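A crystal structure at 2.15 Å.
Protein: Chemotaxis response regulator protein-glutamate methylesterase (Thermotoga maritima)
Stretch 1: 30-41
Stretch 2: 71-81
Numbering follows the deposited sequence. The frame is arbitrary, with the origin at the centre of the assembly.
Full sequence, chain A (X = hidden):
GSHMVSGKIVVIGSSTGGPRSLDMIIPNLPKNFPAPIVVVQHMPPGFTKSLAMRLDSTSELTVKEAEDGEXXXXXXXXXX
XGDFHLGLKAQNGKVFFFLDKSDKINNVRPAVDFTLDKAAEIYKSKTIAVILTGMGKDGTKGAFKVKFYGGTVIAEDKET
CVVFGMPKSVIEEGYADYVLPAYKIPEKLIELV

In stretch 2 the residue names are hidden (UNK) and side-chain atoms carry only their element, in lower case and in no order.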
# COMPACT_ATOMS: atom_id res chain seq x y z
N PRO A 30 -5.30 13.65 -6.99
CA PRO A 30 -5.08 15.08 -6.78
C PRO A 30 -4.02 15.39 -5.72
O PRO A 30 -3.80 14.60 -4.80
CB PRO A 30 -6.46 15.57 -6.34
CG PRO A 30 -6.99 14.39 -5.57
CD PRO A 30 -6.61 13.23 -6.46
N LYS A 31 -3.37 16.54 -5.87
CA LYS A 31 -2.34 16.99 -4.95
C LYS A 31 -2.89 17.09 -3.52
O LYS A 31 -2.17 16.83 -2.56
CB LYS A 31 -1.80 18.35 -5.40
CG LYS A 31 -0.69 18.91 -4.53
CD LYS A 31 -0.23 20.27 -5.03
CE LYS A 31 0.88 20.83 -4.15
NZ LYS A 31 1.32 22.19 -4.59
N ASN A 32 -4.17 17.44 -3.40
CA ASN A 32 -4.81 17.58 -2.09
C ASN A 32 -5.49 16.31 -1.55
O ASN A 32 -6.39 16.41 -0.71
CB ASN A 32 -5.81 18.75 -2.12
CG ASN A 32 -7.02 18.47 -3.01
OD1 ASN A 32 -7.10 17.44 -3.67
ND2 ASN A 32 -7.97 19.41 -3.01
N PHE A 33 -5.11 15.14 -2.06
CA PHE A 33 -5.68 13.87 -1.59
C PHE A 33 -5.47 13.86 -0.07
O PHE A 33 -4.34 13.88 0.40
CB PHE A 33 -4.95 12.69 -2.25
CG PHE A 33 -5.63 11.37 -2.04
CD1 PHE A 33 -6.83 11.08 -2.68
CD2 PHE A 33 -5.07 10.41 -1.20
CE1 PHE A 33 -7.47 9.86 -2.49
CE2 PHE A 33 -5.70 9.19 -1.01
CZ PHE A 33 -6.90 8.91 -1.65
N PRO A 34 -6.57 13.85 0.70
CA PRO A 34 -6.63 13.87 2.17
C PRO A 34 -6.08 12.70 2.99
O PRO A 34 -6.02 12.79 4.22
CB PRO A 34 -8.12 14.07 2.43
CG PRO A 34 -8.74 13.28 1.33
CD PRO A 34 -7.92 13.70 0.13
N ALA A 35 -5.67 11.62 2.34
CA ALA A 35 -5.14 10.48 3.08
C ALA A 35 -3.74 10.13 2.64
O ALA A 35 -3.44 10.13 1.45
CB ALA A 35 -6.05 9.27 2.92
N PRO A 36 -2.83 9.87 3.60
CA PRO A 36 -1.47 9.52 3.21
C PRO A 36 -1.50 8.15 2.52
O PRO A 36 -2.38 7.33 2.80
CB PRO A 36 -0.74 9.45 4.55
CG PRO A 36 -1.83 9.11 5.53
CD PRO A 36 -2.97 9.96 5.06
N ILE A 37 -0.60 7.94 1.56
CA ILE A 37 -0.55 6.67 0.85
C ILE A 37 0.79 5.98 1.10
O ILE A 37 1.84 6.62 1.05
CB ILE A 37 -0.76 6.86 -0.67
CG1 ILE A 37 -2.11 7.52 -0.94
CG2 ILE A 37 -0.67 5.52 -1.39
CD1 ILE A 37 -2.37 7.83 -2.39
N VAL A 38 0.73 4.69 1.42
CA VAL A 38 1.94 3.90 1.67
C VAL A 38 2.00 2.78 0.64
O VAL A 38 1.02 2.05 0.44
CB VAL A 38 1.92 3.30 3.09
CG1 VAL A 38 3.19 2.49 3.33
CG2 VAL A 38 1.79 4.40 4.14
N VAL A 39 3.13 2.66 -0.04
CA VAL A 39 3.29 1.62 -1.04
C VAL A 39 4.42 0.66 -0.69
O VAL A 39 5.54 1.08 -0.45
CB VAL A 39 3.60 2.23 -2.44
CG1 VAL A 39 3.85 1.13 -3.46
CG2 VAL A 39 2.45 3.12 -2.89
N VAL A 40 4.08 -0.63 -0.62
CA VAL A 40 5.06 -1.67 -0.34
C VAL A 40 5.18 -2.50 -1.63
O VAL A 40 4.32 -3.32 -1.94
CB VAL A 40 4.63 -2.60 0.82
CG1 VAL A 40 5.68 -3.66 1.06
CG2 VAL A 40 4.42 -1.79 2.11
N GLN A 41 6.23 -2.23 -2.38
CA GLN A 41 6.50 -2.91 -3.64
C GLN A 41 7.68 -3.86 -3.45
O GLN A 41 8.75 -3.43 -3.01
CB GLN A 41 6.83 -1.86 -4.72
CG GLN A 41 7.51 -2.38 -6.00
CD GLN A 41 6.60 -3.21 -6.87
OE1 GLN A 41 5.46 -2.85 -7.12
NE2 GLN A 41 7.11 -4.32 -7.38
N UNK A 71 7.04 11.37 10.02
CA UNK A 71 5.61 11.50 10.25
C UNK A 71 4.84 11.22 8.97
O UNK A 71 5.15 11.77 7.91
c UNK A 71 3.43 14.45 11.64
c UNK A 71 3.83 13.04 11.26
o UNK A 71 4.32 15.27 11.99
o UNK A 71 2.22 14.75 11.58
c UNK A 71 5.27 12.91 10.76
N UNK A 72 3.83 10.35 9.06
CA UNK A 72 3.00 9.97 7.92
C UNK A 72 1.97 11.08 7.67
O UNK A 72 1.04 11.26 8.45
c UNK A 72 2.27 8.65 8.21
c UNK A 72 1.53 8.17 6.99
c UNK A 72 3.28 7.59 8.67
N UNK A 73 2.13 11.81 6.57
CA UNK A 73 1.24 12.93 6.26
C UNK A 73 0.49 12.81 4.93
O UNK A 73 0.94 12.15 4.01
n UNK A 73 5.04 17.39 6.11
c UNK A 73 2.88 14.49 7.49
c UNK A 73 3.54 15.87 7.44
c UNK A 73 4.52 16.00 6.27
c UNK A 73 2.04 14.23 6.24
N UNK A 74 -0.70 13.45 4.85
CA UNK A 74 -1.50 13.43 3.62
C UNK A 74 -0.78 14.26 2.55
O UNK A 74 0.01 15.14 2.86
c UNK A 74 -1.42 14.13 5.94
c UNK A 74 -2.41 14.98 5.18
c UNK A 74 -2.82 14.07 4.06
N UNK A 75 -1.06 13.95 1.28
CA UNK A 75 -0.41 14.65 0.19
C UNK A 75 0.90 13.99 -0.21
O UNK A 75 1.58 14.45 -1.12
N UNK A 76 1.26 12.91 0.48
CA UNK A 76 2.48 12.17 0.19
C UNK A 76 2.20 10.70 -0.12
O UNK A 76 1.21 10.13 0.34
c UNK A 76 3.96 15.75 2.69
c UNK A 76 5.22 16.05 2.19
c UNK A 76 3.37 14.51 2.41
c UNK A 76 3.43 12.21 1.39
c UNK A 76 5.31 13.86 1.16
c UNK A 76 4.04 13.56 1.65
c UNK A 76 5.90 15.10 1.42
N UNK A 77 3.11 10.10 -0.89
CA UNK A 77 3.04 8.69 -1.25
C UNK A 77 4.41 8.16 -0.83
O UNK A 77 5.45 8.62 -1.34
c UNK A 77 2.80 8.50 -2.77
c UNK A 77 1.49 9.14 -3.17
c UNK A 77 2.78 7.01 -3.12
N UNK A 78 4.43 7.27 0.15
CA UNK A 78 5.67 6.72 0.67
C UNK A 78 5.98 5.31 0.17
O UNK A 78 5.16 4.41 0.32
c UNK A 78 3.64 9.56 3.78
c UNK A 78 6.27 8.98 3.12
o UNK A 78 4.33 11.67 4.65
c UNK A 78 5.96 10.20 3.73
c UNK A 78 5.28 8.04 2.84
c UNK A 78 5.63 6.71 2.20
c UNK A 78 4.64 10.48 4.05
c UNK A 78 3.96 8.35 3.18
N UNK A 79 7.16 5.14 -0.42
CA UNK A 79 7.59 3.85 -0.93
C UNK A 79 8.45 3.19 0.15
O UNK A 79 9.41 3.80 0.64
c UNK A 79 7.72 4.82 -3.29
c UNK A 79 8.46 4.00 -2.22
c UNK A 79 8.86 2.65 -2.75
c UNK A 79 6.32 4.34 -3.63
N UNK A 80 8.11 1.96 0.53
CA UNK A 80 8.88 1.26 1.55
C UNK A 80 10.30 0.95 1.06
O UNK A 80 10.48 0.43 -0.04
c UNK A 80 8.17 -0.03 1.96
N UNK A 81 11.33 1.31 1.84
CA UNK A 81 12.73 1.06 1.46
C UNK A 81 13.08 -0.42 1.67
O UNK A 81 12.41 -1.12 2.43
c UNK A 81 12.68 1.91 3.65
c UNK A 81 11.27 2.07 3.11
c UNK A 81 13.50 1.96 2.42
O HOH W 1 0.81 17.02 -2.21
O HOH W 2 -1.39 11.40 0.21
O HOH W 3 8.58 -0.97 -1.52

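Position 71 carries three carbons in a row, the last bonded to two oxygens, and none of these atoms comes near stretch 1. This is Glu 71.

At position 72 one carbon bears two others, a fork directly at CB, and one arm makes an apolar contact with Pro 36. The fork identifies Val 72, whose CG1 lies 3.6 Å from CB of Pro 36.

Position 73 has four carbons in a row ending in nitrogen. The CA-to-CB bond points away from stretch 1, while the backbone O of 73 approaches CB of Pro 36 at 3.2 Å. The residue is Lys 73.

At position 74 three carbons close a ring onto the backbone N. The CB atom of 74 lies 3.5 Å from O of Pro 34 and 4.2 Å from CD of Pro 36, an apolar contact between the two rings. This is Pro 74.

Position 75 has no side-chain atoms. Its phi/psi of 89/-1° would jam a CB against the carbonyl O of Pro 74, and an ideal CB would also lie 3.8 Å from O of Lys 31. This is Gly 75, within a type II turn running from Lys 73 to position 76. Its N makes a weak hydrogen bond to O of Phe 33 (3.4 Å).

Position 76 shows one carbon followed by a six-carbon ring without a heteroatom. The ring leads away from stretch 1; the backbone O accepts a hydrogen bond from N of Ile 37 at 3.1 Å. It is Phe 76.

At position 77 a carbon again carries two carbons, which touch Ile 37 and Val 39. This is Val 77: its CG2 is 4.1 Å from CB of Ile 37, and its CG1 3.9 Å from CG2 of Val 39.

Position 78 has one carbon and a six-carbon ring bearing an oxygen. CB of Pro 36 lies near the plane of the ring at its edge. This is Tyr 78, with CE2 4.4 Å from CB of Pro 36. Its OH accepts a hydrogen bond from N of Lys 73 (2.9 Å).

Position 79 holds four carbons, forked at the first, with one arm two carbons long. The end of that arm reaches Val 39. This is Ile 79, its CD1 3.6 Å from CB of Val 39.

At position 80 a single carbon, CB, points toward stretch 1, 4.1 Å from CG2 of Val 40: Ala 80.

Position 81 closes three carbons onto its own N and touches nothing on stretch 1. It is Pro 81.

The contact is a parallel strand pairing. Tyr 78 N to Ile 37 O (2.8 Å), Val 39 N to Tyr 78 O (2.7 Å) and Ala 80 N to Val 39 O (2.9 Å) continue the ladder begun at Phe 76. Ile 37, Val 39, Val 77 and Ile 79 pack on one sheet face; Val 38 and Tyr 78 occupy the other. Beyond the strands, water 1 bridges O of Lys 31 and O of Gly 75, donating to each.

Stretch 2 71-81: EVKPGFVYIAP
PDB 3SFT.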